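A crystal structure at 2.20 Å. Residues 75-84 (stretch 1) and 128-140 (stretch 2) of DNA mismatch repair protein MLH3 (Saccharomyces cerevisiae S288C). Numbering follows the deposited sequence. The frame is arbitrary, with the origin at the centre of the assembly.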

# COMPACT_ATOMS: atom_id res chain seq x y z
N ALA B 75 26.93 -21.85 -27.90
CA ALA B 75 27.00 -23.30 -28.01
C ALA B 75 28.44 -23.77 -27.72
O ALA B 75 29.31 -23.72 -28.59
CB ALA B 75 26.54 -23.75 -29.39
N ARG B 76 28.69 -24.17 -26.46
CA ARG B 76 29.97 -24.66 -25.95
C ARG B 76 30.34 -26.04 -26.51
O ARG B 76 29.55 -26.99 -26.39
CB ARG B 76 29.96 -24.65 -24.39
CG ARG B 76 31.22 -25.18 -23.69
CD ARG B 76 32.45 -24.29 -23.82
NE ARG B 76 32.49 -23.24 -22.81
CZ ARG B 76 32.11 -21.98 -23.02
NH1 ARG B 76 31.64 -21.61 -24.20
NH2 ARG B 76 32.20 -21.09 -22.04
N ASP B 77 31.53 -26.15 -27.14
CA ASP B 77 32.06 -27.38 -27.72
C ASP B 77 32.30 -28.43 -26.64
O ASP B 77 32.93 -28.15 -25.62
CB ASP B 77 33.36 -27.12 -28.51
CG ASP B 77 33.18 -26.63 -29.93
OD1 ASP B 77 32.39 -27.26 -30.69
OD2 ASP B 77 33.85 -25.65 -30.31
N LEU B 78 31.75 -29.63 -26.86
CA LEU B 78 31.80 -30.77 -25.95
C LEU B 78 32.60 -31.93 -26.56
O LEU B 78 32.45 -32.25 -27.75
CB LEU B 78 30.36 -31.19 -25.62
CG LEU B 78 30.10 -32.33 -24.65
CD1 LEU B 78 30.58 -32.00 -23.24
CD2 LEU B 78 28.62 -32.62 -24.60
N LYS B 79 33.46 -32.55 -25.73
CA LYS B 79 34.32 -33.67 -26.14
C LYS B 79 33.88 -34.98 -25.48
O LYS B 79 33.33 -34.96 -24.37
CB LYS B 79 35.79 -33.37 -25.80
CG LYS B 79 36.80 -34.05 -26.73
CD LYS B 79 38.24 -33.85 -26.27
CE LYS B 79 39.21 -34.63 -27.13
NZ LYS B 79 40.62 -34.39 -26.72
N ASP B 80 34.15 -36.13 -26.17
CA ASP B 80 33.90 -37.51 -25.72
C ASP B 80 32.50 -37.70 -25.11
O ASP B 80 32.36 -38.12 -23.95
CB ASP B 80 35.02 -37.99 -24.77
CG ASP B 80 35.13 -39.50 -24.61
OD1 ASP B 80 35.32 -40.20 -25.64
OD2 ASP B 80 35.05 -39.98 -23.45
N CYS B 81 31.48 -37.35 -25.89
CA CYS B 81 30.08 -37.47 -25.51
C CYS B 81 29.34 -38.19 -26.62
O CYS B 81 28.90 -37.57 -27.60
CB CYS B 81 29.47 -36.10 -25.20
SG CYS B 81 27.82 -36.17 -24.45
N CYS B 82 29.28 -39.52 -26.50
CA CYS B 82 28.62 -40.41 -27.45
C CYS B 82 27.59 -41.23 -26.70
O CYS B 82 27.92 -41.89 -25.70
CB CYS B 82 29.64 -41.29 -28.18
SG CYS B 82 31.03 -40.37 -28.90
N ILE B 83 26.34 -41.14 -27.15
CA ILE B 83 25.21 -41.82 -26.52
C ILE B 83 24.67 -42.93 -27.41
O ILE B 83 24.40 -42.71 -28.59
CB ILE B 83 24.13 -40.76 -26.09
CG1 ILE B 83 24.68 -39.84 -24.96
CG2 ILE B 83 22.81 -41.42 -25.67
CD1 ILE B 83 23.87 -38.59 -24.69
N GLU B 84 24.50 -44.13 -26.83
CA GLU B 84 23.93 -45.28 -27.53
C GLU B 84 22.42 -45.08 -27.62
O GLU B 84 21.78 -44.74 -26.62
CB GLU B 84 24.26 -46.59 -26.79
CG GLU B 84 25.58 -47.22 -27.19
CD GLU B 84 26.05 -48.37 -26.31
OE1 GLU B 84 25.23 -49.28 -26.03
OE2 GLU B 84 27.23 -48.37 -25.91
N LEU B 128 22.67 -26.08 -20.31
CA LEU B 128 22.62 -27.53 -20.43
C LEU B 128 23.94 -28.21 -20.07
O LEU B 128 23.90 -29.29 -19.48
CB LEU B 128 22.10 -27.94 -21.82
CG LEU B 128 21.54 -29.39 -21.96
CD1 LEU B 128 20.53 -29.72 -20.86
CD2 LEU B 128 20.87 -29.58 -23.31
N THR B 129 25.09 -27.58 -20.38
CA THR B 129 26.42 -28.09 -20.03
C THR B 129 26.52 -28.24 -18.52
O THR B 129 26.96 -29.28 -18.06
CB THR B 129 27.55 -27.20 -20.61
OG1 THR B 129 27.40 -27.08 -22.02
CG2 THR B 129 28.94 -27.75 -20.31
N SER B 130 26.06 -27.21 -17.77
CA SER B 130 26.07 -27.15 -16.30
C SER B 130 25.17 -28.20 -15.65
O SER B 130 25.61 -28.89 -14.73
CB SER B 130 25.70 -25.76 -15.80
OG SER B 130 26.47 -24.74 -16.41
N LYS B 131 23.93 -28.32 -16.13
CA LYS B 131 22.91 -29.25 -15.63
C LYS B 131 23.29 -30.72 -15.87
O LYS B 131 23.09 -31.55 -14.97
CB LYS B 131 21.54 -28.91 -16.25
CG LYS B 131 20.35 -29.66 -15.65
CD LYS B 131 19.90 -29.16 -14.28
CE LYS B 131 18.87 -30.10 -13.70
NZ LYS B 131 18.69 -29.89 -12.25
N TYR B 132 23.83 -31.04 -17.06
CA TYR B 132 24.22 -32.38 -17.48
C TYR B 132 25.37 -32.94 -16.62
O TYR B 132 25.34 -34.12 -16.27
CB TYR B 132 24.49 -32.40 -19.00
CG TYR B 132 25.68 -33.19 -19.51
CD1 TYR B 132 25.64 -34.58 -19.58
CD2 TYR B 132 26.78 -32.54 -20.06
CE1 TYR B 132 26.70 -35.31 -20.11
CE2 TYR B 132 27.85 -33.26 -20.59
CZ TYR B 132 27.82 -34.65 -20.60
OH TYR B 132 28.88 -35.37 -21.10
N ASN B 133 26.35 -32.08 -16.29
CA ASN B 133 27.52 -32.39 -15.45
C ASN B 133 28.18 -33.78 -15.72
O ASN B 133 28.54 -34.50 -14.78
CB ASN B 133 27.14 -32.21 -13.97
CG ASN B 133 28.32 -32.13 -13.03
OD1 ASN B 133 29.44 -31.77 -13.42
ND2 ASN B 133 28.11 -32.50 -11.78
N GLY B 134 28.32 -34.12 -16.99
CA GLY B 134 28.93 -35.39 -17.40
C GLY B 134 28.03 -36.62 -17.37
O GLY B 134 28.45 -37.69 -17.82
N ASP B 135 26.77 -36.48 -16.86
CA ASP B 135 25.80 -37.57 -16.78
C ASP B 135 25.12 -37.82 -18.14
O ASP B 135 24.16 -37.13 -18.49
CB ASP B 135 24.78 -37.32 -15.64
CG ASP B 135 23.80 -38.45 -15.32
OD1 ASP B 135 23.77 -39.46 -16.07
OD2 ASP B 135 23.06 -38.32 -14.34
N LYS B 136 25.62 -38.83 -18.88
CA LYS B 136 25.13 -39.23 -20.21
C LYS B 136 23.68 -39.74 -20.21
O LYS B 136 22.95 -39.48 -21.17
CB LYS B 136 26.06 -40.25 -20.87
CG LYS B 136 27.30 -39.63 -21.48
CD LYS B 136 28.31 -40.68 -21.91
CE LYS B 136 29.66 -40.07 -22.15
NZ LYS B 136 30.62 -41.06 -22.70
N ASP B 137 23.27 -40.45 -19.14
CA ASP B 137 21.92 -40.99 -18.95
C ASP B 137 20.90 -39.84 -18.79
O ASP B 137 19.77 -39.95 -19.27
CB ASP B 137 21.86 -41.90 -17.71
CG ASP B 137 23.08 -42.77 -17.49
OD1 ASP B 137 23.41 -43.58 -18.40
OD2 ASP B 137 23.72 -42.65 -16.40
N TYR B 138 21.32 -38.75 -18.12
CA TYR B 138 20.51 -37.56 -17.91
C TYR B 138 20.26 -36.84 -19.24
O TYR B 138 19.12 -36.47 -19.54
CB TYR B 138 21.17 -36.61 -16.88
CG TYR B 138 20.47 -35.27 -16.82
CD1 TYR B 138 19.26 -35.12 -16.13
CD2 TYR B 138 20.95 -34.17 -17.52
CE1 TYR B 138 18.57 -33.91 -16.13
CE2 TYR B 138 20.26 -32.96 -17.55
CZ TYR B 138 19.07 -32.84 -16.84
OH TYR B 138 18.35 -31.67 -16.88
N LEU B 139 21.34 -36.59 -20.01
CA LEU B 139 21.32 -35.87 -21.28
C LEU B 139 20.44 -36.56 -22.31
O LEU B 139 19.63 -35.89 -22.95
CB LEU B 139 22.76 -35.66 -21.80
CG LEU B 139 22.95 -34.80 -23.05
CD1 LEU B 139 22.38 -33.40 -22.86
CD2 LEU B 139 24.40 -34.71 -23.41
N LYS B 140 20.54 -37.91 -22.42
CA LYS B 140 19.71 -38.71 -23.33
C LYS B 140 18.23 -38.50 -22.98
O LYS B 140 17.44 -38.18 -23.88
CB LYS B 140 20.09 -40.20 -23.25
CG LYS B 140 19.32 -41.06 -24.25
CD LYS B 140 19.65 -42.53 -24.14
CE LYS B 140 18.94 -43.34 -25.19
NZ LYS B 140 19.31 -44.78 -25.15

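The two stretches bury 493 Å² between them, yet a single hydrogen bond joins them, and it comes from the far end of an extended lysine. Lys140 adopts the t rotamer at all four chi angles, and this straight chain brings NZ to within 2.9 Å of the backbone carbonyl O of Glu84. A charged ammonium group meets a carbonyl dipole here, and NZ is hydrogen-bonded elsewhere in the structure as well. On its way the aliphatic part of the lysine serves as apolar surface: CD of Lys140 lies 3.7 Å from CG2 of Ile83.

The backbones do not run side by side. Strand 82-84 crosses helix 136-140 at 72°, with the axes 9.2 Å apart at their closest, so side chains fill most of the space between them. The chains come nearest around Ile83 and Lys136, whose CA atoms are 6.8 Å apart. Ile83 points toward the helix and, among the residues of its stretch, has the largest area covered by the other. Its CD1 sits 3.7 Å from the backbone O of Lys136 and 4.1 Å from CD2 of Leu139, packing against one turn of the helix. Because a methyl group offers no polar hydrogen, its contact with this carbonyl is one of packing; the oxygen itself accepts from N of Lys140 at 3.1 Å.

Lys136 runs back along the residues before Ile83. Its CD lies 4.0 Å from O of Cys82, and its NZ reaches 3.6 Å from O of Asp80, too long to count as a hydrogen bond but close enough for a favourable electrostatic approach.

Cys81 links this cluster to the earlier helix. Its buried SG is 3.9 Å from CD2 of Leu139 and 3.6 Å from OH of Tyr132, and stands 5.0 Å from the centroid of the Tyr132 ring in an oblique sulfur-aromatic arrangement. Leu78 meets the same ring at its edge, CD1 lying 4.0 Å from CE2 of Tyr132. Farther along, the contact thins to Arg76, whose CB is 4.3 Å from OG1 of Thr129 while the end of its side chain leads away.

The two helices that present these side chains are joined by a type I' turn from Tyr132 to Asp135, closed by a 2.8 Å hydrogen bond from N of Asp135 to O of Tyr132. Asn133 and Gly134 both have positive phi, as this turn requires. Asp135 then caps the second helix, its OD1 accepting weak bonds from N of Asp137 and N of Tyr138, both at 3.3 Å.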